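Local coordinates for dehydroascorbate reductase (Chlamydomonas reinhardtii, PDB 5XFT), which probably catalyses the glutathione-dependent reduction of dehydroascorbate to ascorbate, as a member of the DHAR family within the glutathione S-transferase superfamily, at residues P96-I110 and K121-Y135. Numbering follows the deposited sequence.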
ATOM      1  N   PRO A  96      10.699 -13.402   3.491  1.00 33.07           N
ATOM      2  CA  PRO A  96       9.919 -14.092   4.525  1.00 31.71           C
ATOM      3  C   PRO A  96       8.691 -13.291   4.942  1.00 40.05           C
ATOM      4  O   PRO A  96       8.684 -12.056   4.932  1.00 40.12           O
ATOM      5  CB  PRO A  96      10.905 -14.228   5.691  1.00 26.49           C
ATOM      6  CG  PRO A  96      12.250 -14.150   5.065  1.00 28.57           C
ATOM      7  CD  PRO A  96      12.115 -13.245   3.874  1.00 29.63           C
ATOM      8  N   ALA A  97       7.649 -14.025   5.341  1.00 43.35           N
ATOM      9  CA  ALA A  97       6.370 -13.401   5.669  1.00 38.25           C
ATOM     10  C   ALA A  97       6.479 -12.480   6.879  1.00 48.98           C
ATOM     11  O   ALA A  97       5.840 -11.423   6.917  1.00 53.27           O
ATOM     12  CB  ALA A  97       5.312 -14.476   5.916  1.00 27.56           C
ATOM     13  N   GLU A  98       7.285 -12.859   7.876  1.00 50.78           N
ATOM     14  CA  GLU A  98       7.292 -12.141   9.148  1.00 53.14           C
ATOM     15  C   GLU A  98       7.777 -10.703   9.014  1.00 51.22           C
ATOM     16  O   GLU A  98       7.555  -9.899   9.928  1.00 58.45           O
ATOM     17  CB  GLU A  98       8.167 -12.879  10.162  1.00 59.68           C
ATOM     18  CG  GLU A  98       9.652 -12.788   9.855  1.00 71.11           C
ATOM     19  CD  GLU A  98      10.519 -13.471  10.894  1.00 81.94           C
ATOM     20  OE1 GLU A  98      11.429 -12.808  11.437  1.00 83.91           O
ATOM     21  OE2 GLU A  98      10.293 -14.671  11.164  1.00 85.21           O
ATOM     22  N   ILE A  99       8.414 -10.357   7.902  1.00 38.70           N
ATOM     23  CA  ILE A  99       9.059  -9.059   7.742  1.00 35.98           C
ATOM     24  C   ILE A  99       8.035  -8.030   7.282  1.00 37.64           C
ATOM     25  O   ILE A  99       7.295  -8.258   6.316  1.00 36.99           O
ATOM     26  CB  ILE A  99      10.236  -9.158   6.760  1.00 37.04           C
ATOM     27  CG1 ILE A  99      11.329 -10.042   7.369  1.00 46.50           C
ATOM     28  CG2 ILE A  99      10.779  -7.786   6.420  1.00 38.76           C
ATOM     29  CD1 ILE A  99      12.449 -10.365   6.427  1.00 40.44           C
ATOM     30  N   GLY A 100       7.995  -6.891   7.971  1.00 34.55           N
ATOM     31  CA  GLY A 100       6.966  -5.908   7.725  1.00 29.55           C
ATOM     32  C   GLY A 100       5.595  -6.327   8.186  1.00 27.46           C
ATOM     33  O   GLY A 100       4.626  -5.606   7.937  1.00 34.35           O
ATOM     34  N   ALA A 101       5.484  -7.470   8.865  1.00 26.02           N
ATOM     35  CA  ALA A 101       4.174  -7.981   9.242  1.00 31.85           C
ATOM     36  C   ALA A 101       3.476  -7.104  10.272  1.00 28.30           C
ATOM     37  O   ALA A 101       2.248  -7.151  10.369  1.00 34.00           O
ATOM     38  CB  ALA A 101       4.294  -9.410   9.775  1.00 27.98           C
ATOM     39  N   LYS A 102       4.221  -6.315  11.048  1.00 26.45           N
ATOM     40  CA  LYS A 102       3.620  -5.448  12.056  1.00 23.53           C
ATOM     41  C   LYS A 102       4.024  -3.991  11.875  1.00 28.93           C
ATOM     42  O   LYS A 102       3.862  -3.187  12.800  1.00 32.12           O
ATOM     43  CB  LYS A 102       3.982  -5.917  13.463  1.00 30.87           C
ATOM     44  CG  LYS A 102       3.990  -7.419  13.669  1.00 39.76           C
ATOM     45  CD  LYS A 102       4.409  -7.729  15.093  1.00 53.69           C
ATOM     46  CE  LYS A 102       4.830  -9.175  15.273  1.00 59.30           C
ATOM     47  NZ  LYS A 102       5.455  -9.370  16.613  1.00 62.75           N
ATOM     48  N   LEU A 103       4.562  -3.635  10.708  1.00 31.45           N
ATOM     49  CA  LEU A 103       4.863  -2.238  10.418  1.00 33.39           C
ATOM     50  C   LEU A 103       3.618  -1.371  10.586  1.00 36.24           C
ATOM     51  O   LEU A 103       3.577  -0.453  11.420  1.00 31.88           O
ATOM     52  CB  LEU A 103       5.421  -2.131   9.000  1.00 27.47           C
ATOM     53  CG  LEU A 103       5.570  -0.756   8.360  1.00 28.01           C
ATOM     54  CD1 LEU A 103       6.569   0.070   9.142  1.00 37.79           C
ATOM     55  CD2 LEU A 103       6.007  -0.894   6.909  1.00 25.19           C
ATOM     56  N   PHE A 104       2.575  -1.680   9.818  1.00 34.39           N
ATOM     57  CA  PHE A 104       1.351  -0.884   9.852  1.00 35.15           C
ATOM     58  C   PHE A 104       0.642  -0.936  11.202  1.00 32.43           C
ATOM     59  O   PHE A 104       0.231   0.128  11.693  1.00 31.40           O
ATOM     60  CB  PHE A 104       0.432  -1.321   8.704  1.00 32.18           C
ATOM     61  CG  PHE A 104      -0.863  -0.565   8.636  1.00 35.17           C
ATOM     62  CD1 PHE A 104      -2.015  -1.089   9.197  1.00 41.41           C
ATOM     63  CD2 PHE A 104      -0.931   0.665   8.005  1.00 35.54           C
ATOM     64  CE1 PHE A 104      -3.210  -0.396   9.134  1.00 39.49           C
ATOM     65  CE2 PHE A 104      -2.120   1.362   7.939  1.00 34.32           C
ATOM     66  CZ  PHE A 104      -3.260   0.829   8.504  1.00 37.39           C
ATOM     67  N   PRO A 105       0.452  -2.098  11.843  1.00 24.49           N
ATOM     68  CA  PRO A 105      -0.205  -2.082  13.162  1.00 13.58           C
ATOM     69  C   PRO A 105       0.543  -1.291  14.220  1.00 25.44           C
ATOM     70  O   PRO A 105      -0.095  -0.592  15.018  1.00 33.00           O
ATOM     71  CB  PRO A 105      -0.289  -3.571  13.526  1.00 16.88           C
ATOM     72  CG  PRO A 105      -0.315  -4.271  12.217  1.00 25.48           C
ATOM     73  CD  PRO A 105       0.598  -3.473  11.330  1.00 33.11           C
ATOM     74  N   ASN A 106       1.873  -1.400  14.277  1.00 33.52           N
ATOM     75  CA  ASN A 106       2.639  -0.646  15.267  1.00 29.55           C
ATOM     76  C   ASN A 106       2.552   0.844  14.987  1.00 24.69           C
ATOM     77  O   ASN A 106       2.364   1.653  15.902  1.00 32.42           O
ATOM     78  CB  ASN A 106       4.106  -1.090  15.263  1.00 34.49           C
ATOM     79  CG  ASN A 106       4.294  -2.516  15.746  1.00 27.96           C
ATOM     80  OD1 ASN A 106       3.521  -3.017  16.560  1.00 32.78           O
ATOM     81  ND2 ASN A 106       5.322  -3.177  15.236  1.00 17.25           N
ATOM     82  N   PHE A 107       2.709   1.222  13.716  1.00 24.05           N
ATOM     83  CA  PHE A 107       2.621   2.623  13.322  1.00 30.25           C
ATOM     84  C   PHE A 107       1.246   3.203  13.631  1.00 28.34           C
ATOM     85  O   PHE A 107       1.129   4.359  14.071  1.00 28.89           O
ATOM     86  CB  PHE A 107       2.977   2.731  11.838  1.00 41.68           C
ATOM     87  CG  PHE A 107       2.245   3.799  11.113  1.00 57.92           C
ATOM     88  CD1 PHE A 107       2.466   5.134  11.416  1.00 67.38           C
ATOM     89  CD2 PHE A 107       1.366   3.470  10.096  1.00 61.97           C
ATOM     90  CE1 PHE A 107       1.803   6.118  10.742  1.00 68.58           C
ATOM     91  CE2 PHE A 107       0.702   4.444   9.409  1.00 65.27           C
ATOM     92  CZ  PHE A 107       0.917   5.775   9.730  1.00 65.86           C
ATOM     93  N   ARG A 108       0.200   2.411  13.432  1.00 32.93           N
ATOM     94  CA  ARG A 108      -1.134   2.860  13.791  1.00 34.02           C
ATOM     95  C   ARG A 108      -1.290   2.971  15.301  1.00 33.09           C
ATOM     96  O   ARG A 108      -1.829   3.965  15.795  1.00 36.06           O
ATOM     97  CB  ARG A 108      -2.183   1.916  13.207  1.00 31.41           C
ATOM     98  CG  ARG A 108      -3.594   2.240  13.659  1.00 34.64           C
ATOM     99  CD  ARG A 108      -4.579   1.235  13.127  1.00 40.40           C
ATOM    100  NE  ARG A 108      -4.276  -0.104  13.605  1.00 48.16           N
ATOM    101  CZ  ARG A 108      -4.874  -1.205  13.168  1.00 46.21           C
ATOM    102  NH1 ARG A 108      -5.807  -1.130  12.227  1.00 43.40           N
ATOM    103  NH2 ARG A 108      -4.526  -2.381  13.667  1.00 46.62           N
ATOM    104  N   ALA A 109      -0.825   1.969  16.053  1.00 24.62           N
ATOM    105  CA  ALA A 109      -0.927   2.039  17.505  1.00 20.33           C
ATOM    106  C   ALA A 109      -0.172   3.241  18.052  1.00 24.48           C
ATOM    107  O   ALA A 109      -0.515   3.763  19.119  1.00 30.35           O
ATOM    108  CB  ALA A 109      -0.406   0.748  18.136  1.00 18.35           C
ATOM    109  N   ILE A 110       0.861   3.683  17.336  1.00 20.02           N
ATOM    110  CA  ILE A 110       1.558   4.906  17.706  1.00 25.31           C
ATOM    111  C   ILE A 110       0.675   6.116  17.436  1.00 30.42           C
ATOM    112  O   ILE A 110       0.550   7.011  18.280  1.00 33.83           O
ATOM    113  CB  ILE A 110       2.896   5.001  16.951  1.00 29.71           C
ATOM    114  CG1 ILE A 110       3.872   3.936  17.458  1.00 19.15           C
ATOM    115  CG2 ILE A 110       3.483   6.412  17.061  1.00 29.39           C
ATOM    116  CD1 ILE A 110       5.083   3.786  16.595  1.00 21.41           C
ATOM    117  N   LYS A 121       5.275   0.430  21.493  1.00 22.59           N
ATOM    118  CA  LYS A 121       4.947   0.387  20.070  1.00 22.85           C
ATOM    119  C   LYS A 121       6.042   1.033  19.222  1.00 26.79           C
ATOM    120  O   LYS A 121       6.339   0.565  18.116  1.00 14.30           O
ATOM    121  CB  LYS A 121       3.600   1.066  19.831  1.00 28.13           C
ATOM    122  CG  LYS A 121       2.407   0.250  20.324  1.00 36.63           C
ATOM    123  CD  LYS A 121       2.406  -1.156  19.724  1.00 44.00           C
ATOM    124  CE  LYS A 121       1.147  -1.933  20.092  1.00 47.92           C
ATOM    125  NZ  LYS A 121       0.917  -2.001  21.559  1.00 51.75           N
ATOM    126  N   VAL A 122       6.649   2.110  19.722  1.00 27.91           N
ATOM    127  CA  VAL A 122       7.792   2.709  19.042  1.00 21.64           C
ATOM    128  C   VAL A 122       8.917   1.693  18.916  1.00 21.98           C
ATOM    129  O   VAL A 122       9.517   1.529  17.838  1.00 26.89           O
ATOM    130  CB  VAL A 122       8.252   3.976  19.792  1.00 19.22           C
ATOM    131  CG1 VAL A 122       9.560   4.504  19.208  1.00 11.55           C
ATOM    132  CG2 VAL A 122       7.183   5.050  19.734  1.00 17.00           C
ATOM    133  N   ALA A 123       9.211   0.981  20.008  1.00 21.41           N
ATOM    134  CA  ALA A 123      10.267  -0.027  19.954  1.00 28.55           C
ATOM    135  C   ALA A 123       9.962  -1.092  18.899  1.00 27.29           C
ATOM    136  O   ALA A 123      10.804  -1.399  18.041  1.00 29.77           O
ATOM    137  CB  ALA A 123      10.458  -0.650  21.336  1.00 23.78           C
ATOM    138  N   ALA A 124       8.742  -1.638  18.929  1.00 26.50           N
ATOM    139  CA  ALA A 124       8.360  -2.682  17.981  1.00 24.47           C
ATOM    140  C   ALA A 124       8.437  -2.181  16.542  1.00 36.40           C
ATOM    141  O   ALA A 124       8.958  -2.875  15.652  1.00 41.84           O
ATOM    142  CB  ALA A 124       6.954  -3.183  18.306  1.00 17.35           C
ATOM    143  N   LEU A 125       7.921  -0.975  16.294  1.00 35.48           N
ATOM    144  CA  LEU A 125       8.023  -0.379  14.967  1.00 34.54           C
ATOM    145  C   LEU A 125       9.465  -0.370  14.492  1.00 37.90           C
ATOM    146  O   LEU A 125       9.757  -0.758  13.352  1.00 47.84           O
ATOM    147  CB  LEU A 125       7.465   1.048  14.968  1.00 32.25           C
ATOM    148  CG  LEU A 125       7.653   1.768  13.630  1.00 27.75           C
ATOM    149  CD1 LEU A 125       6.798   1.093  12.561  1.00 25.20           C
ATOM    150  CD2 LEU A 125       7.333   3.252  13.723  1.00 27.82           C
ATOM    151  N   GLU A 126      10.386   0.040  15.366  1.00 29.64           N
ATOM    152  CA  GLU A 126      11.771   0.152  14.927  1.00 36.74           C
ATOM    153  C   GLU A 126      12.389  -1.223  14.689  1.00 32.29           C
ATOM    154  O   GLU A 126      13.311  -1.360  13.876  1.00 29.85           O
ATOM    155  CB  GLU A 126      12.596   0.962  15.929  1.00 47.60           C
ATOM    156  CG  GLU A 126      13.883   1.499  15.282  1.00 68.16           C
ATOM    157  CD  GLU A 126      15.112   1.453  16.181  1.00 80.02           C
ATOM    158  OE1 GLU A 126      15.595   0.344  16.508  1.00 84.40           O
ATOM    159  OE2 GLU A 126      15.637   2.540  16.501  1.00 83.91           O
ATOM    160  N   GLU A 127      11.908  -2.254  15.386  1.00 26.65           N
ATOM    161  CA  GLU A 127      12.322  -3.607  15.018  1.00 37.52           C
ATOM    162  C   GLU A 127      11.849  -3.966  13.607  1.00 36.26           C
ATOM    163  O   GLU A 127      12.594  -4.577  12.828  1.00 35.52           O
ATOM    164  CB  GLU A 127      11.804  -4.621  16.038  1.00 46.68           C
ATOM    165  CG  GLU A 127      11.935  -6.057  15.568  1.00 65.65           C
ATOM    166  CD  GLU A 127      11.726  -7.070  16.675  1.00 81.11           C
ATOM    167  OE1 GLU A 127      12.562  -7.987  16.788  1.00 85.03           O
ATOM    168  OE2 GLU A 127      10.731  -6.964  17.425  1.00 84.59           O
ATOM    169  N   GLN A 128      10.617  -3.590  13.257  1.00 32.93           N
ATOM    170  CA  GLN A 128      10.121  -3.862  11.908  1.00 32.14           C
ATOM    171  C   GLN A 128      10.972  -3.156  10.856  1.00 34.09           C
ATOM    172  O   GLN A 128      11.449  -3.782   9.895  1.00 35.22           O
ATOM    173  CB  GLN A 128       8.657  -3.430  11.798  1.00 25.83           C
ATOM    174  CG  GLN A 128       7.722  -4.178  12.726  1.00 23.12           C
ATOM    175  CD  GLN A 128       7.413  -5.575  12.239  1.00 29.06           C
ATOM    176  OE1 GLN A 128       7.141  -5.785  11.058  1.00 30.13           O
ATOM    177  NE2 GLN A 128       7.445  -6.541  13.147  1.00 34.66           N
ATOM    178  N   LEU A 129      11.172  -1.846  11.024  1.00 31.06           N
ATOM    179  CA  LEU A 129      11.987  -1.088  10.081  1.00 25.98           C
ATOM    180  C   LEU A 129      13.408  -1.629  10.020  1.00 32.17           C
ATOM    181  O   LEU A 129      14.068  -1.549   8.976  1.00 36.87           O
ATOM    182  CB  LEU A 129      12.002   0.387  10.470  1.00 25.49           C
ATOM    183  CG  LEU A 129      10.672   1.127  10.394  1.00 23.89           C
ATOM    184  CD1 LEU A 129      10.848   2.557  10.875  1.00 30.21           C
ATOM    185  CD2 LEU A 129      10.159   1.101   8.970  1.00 20.16           C
ATOM    186  N   ALA A 130      13.901  -2.173  11.134  1.00 39.79           N
ATOM    187  CA  ALA A 130      15.223  -2.785  11.133  1.00 43.73           C
ATOM    188  C   ALA A 130      15.240  -4.037  10.264  1.00 48.64           C
ATOM    189  O   ALA A 130      16.148  -4.224   9.449  1.00 50.86           O
ATOM    190  CB  ALA A 130      15.655  -3.111  12.562  1.00 41.55           C
ATOM    191  N   GLY A 131      14.244  -4.909  10.430  1.00 46.04           N
ATOM    192  CA  GLY A 131      14.120  -6.083   9.584  1.00 43.27           C
ATOM    193  C   GLY A 131      14.126  -5.750   8.106  1.00 37.17           C
ATOM    194  O   GLY A 131      14.935  -6.290   7.340  1.00 40.34           O
ATOM    195  N   MET A 132      13.235  -4.838   7.697  1.00 27.12           N
ATOM    196  CA  MET A 132      13.178  -4.447   6.290  1.00 29.12           C
ATOM    197  C   MET A 132      14.508  -3.871   5.823  1.00 34.52           C
ATOM    198  O   MET A 132      14.998  -4.206   4.736  1.00 38.47           O
ATOM    199  CB  MET A 132      12.058  -3.428   6.072  1.00 27.51           C
ATOM    200  CG  MET A 132      10.676  -3.941   6.430  1.00 31.45           C
ATOM    201  SD  MET A 132       9.463  -2.615   6.542  1.00 26.14           S
ATOM    202  CE  MET A 132       9.552  -1.921   4.894  1.00 19.53           C
ATOM    203  N   ASP A 133      15.110  -3.010   6.644  1.00 32.01           N
ATOM    204  CA  ASP A 133      16.352  -2.345   6.267  1.00 28.61           C
ATOM    205  C   ASP A 133      17.480  -3.355   6.066  1.00 30.20           C
ATOM    206  O   ASP A 133      18.184  -3.330   5.046  1.00 28.73           O
ATOM    207  CB  ASP A 133      16.702  -1.316   7.341  1.00 28.93           C
ATOM    208  CG  ASP A 133      18.062  -0.704   7.153  1.00 37.12           C
ATOM    209  OD1 ASP A 133      18.239   0.084   6.200  1.00 40.26           O
ATOM    210  OD2 ASP A 133      18.953  -1.014   7.969  1.00 41.35           O
ATOM    211  N   ASP A 134      17.654  -4.263   7.029  1.00 30.70           N
ATOM    212  CA  ASP A 134      18.658  -5.314   6.904  1.00 32.35           C
ATOM    213  C   ASP A 134      18.415  -6.155   5.662  1.00 40.63           C
ATOM    214  O   ASP A 134      19.347  -6.436   4.901  1.00 43.94           O
ATOM    215  CB  ASP A 134      18.656  -6.203   8.149  1.00 31.64           C
ATOM    216  CG  ASP A 134      19.088  -5.461   9.395  1.00 34.80           C
ATOM    217  OD1 ASP A 134      19.638  -4.346   9.255  1.00 35.65           O
ATOM    218  OD2 ASP A 134      18.889  -6.000  10.507  1.00 32.46           O
ATOM    219  N   TYR A 135      17.159  -6.565   5.440  1.00 38.03           N
ATOM    220  CA  TYR A 135      16.860  -7.386   4.275  1.00 32.44           C
ATOM    221  C   TYR A 135      17.270  -6.676   2.989  1.00 33.10           C
ATOM    222  O   TYR A 135      17.986  -7.243   2.156  1.00 35.76           O
ATOM    223  CB  TYR A 135      15.376  -7.754   4.237  1.00 27.17           C
ATOM    224  CG  TYR A 135      15.076  -8.829   3.212  1.00 24.62           C
ATOM    225  CD1 TYR A 135      14.862  -8.506   1.876  1.00 28.31           C
ATOM    226  CD2 TYR A 135      15.025 -10.166   3.576  1.00 24.49           C
ATOM    227  CE1 TYR A 135      14.601  -9.485   0.934  1.00 25.06           C
ATOM    228  CE2 TYR A 135      14.758 -11.152   2.640  1.00 24.07           C
ATOM    229  CZ  TYR A 135      14.549 -10.805   1.321  1.00 16.43           C
ATOM    230  OH  TYR A 135      14.283 -11.776   0.381  1.00 13.14           O
TER
HETATM  231  O   HOH W   1      10.484  -6.156   9.425  1.00 47.52           O
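Q128 carries the one direct hydrogen bond between 96-110 and 121-135: K102 N donates to Q128 OE1 over 3.0 Å. The N-H...O angle of 161° is fairly straight, yet the donor stands above the amide plane rather than on a lone pair. The bend at chi2 (-76°) turns the Q128 amide across K102, the N-cap residue of helix 103-112, and the bond falls where that helix begins; Q128 NE2 lies against K102 CB at 3.5 Å. A water adds a second polar link, accepting from G100 N and donating to Q128 O. Interlocking is mutual in the helical part: N106 projects as a knob among K121, A124, L125 and Q128, and L125 among L103, N106, F107 and I110. The axes of 103-110 and 121-135 approach to 8.6 Å with 151° between their N-to-C directions, a near-antiparallel pair in the all-helical C-terminal domain of the glutathione S-transferase fold. L103 splits its methyls, CD1 meeting L125 CD1 at 3.6 Å and CD2 approaching M132 SD; I110 CD1 reaches L125 CD2 (3.7 Å), and A109 CB rests on the K121 chain. In the loop before the helix, I99 sends CG2 to M132 CG and CD1 to Y135 CD2, and P96 CD meets Y135 CE2 (3.6 Å).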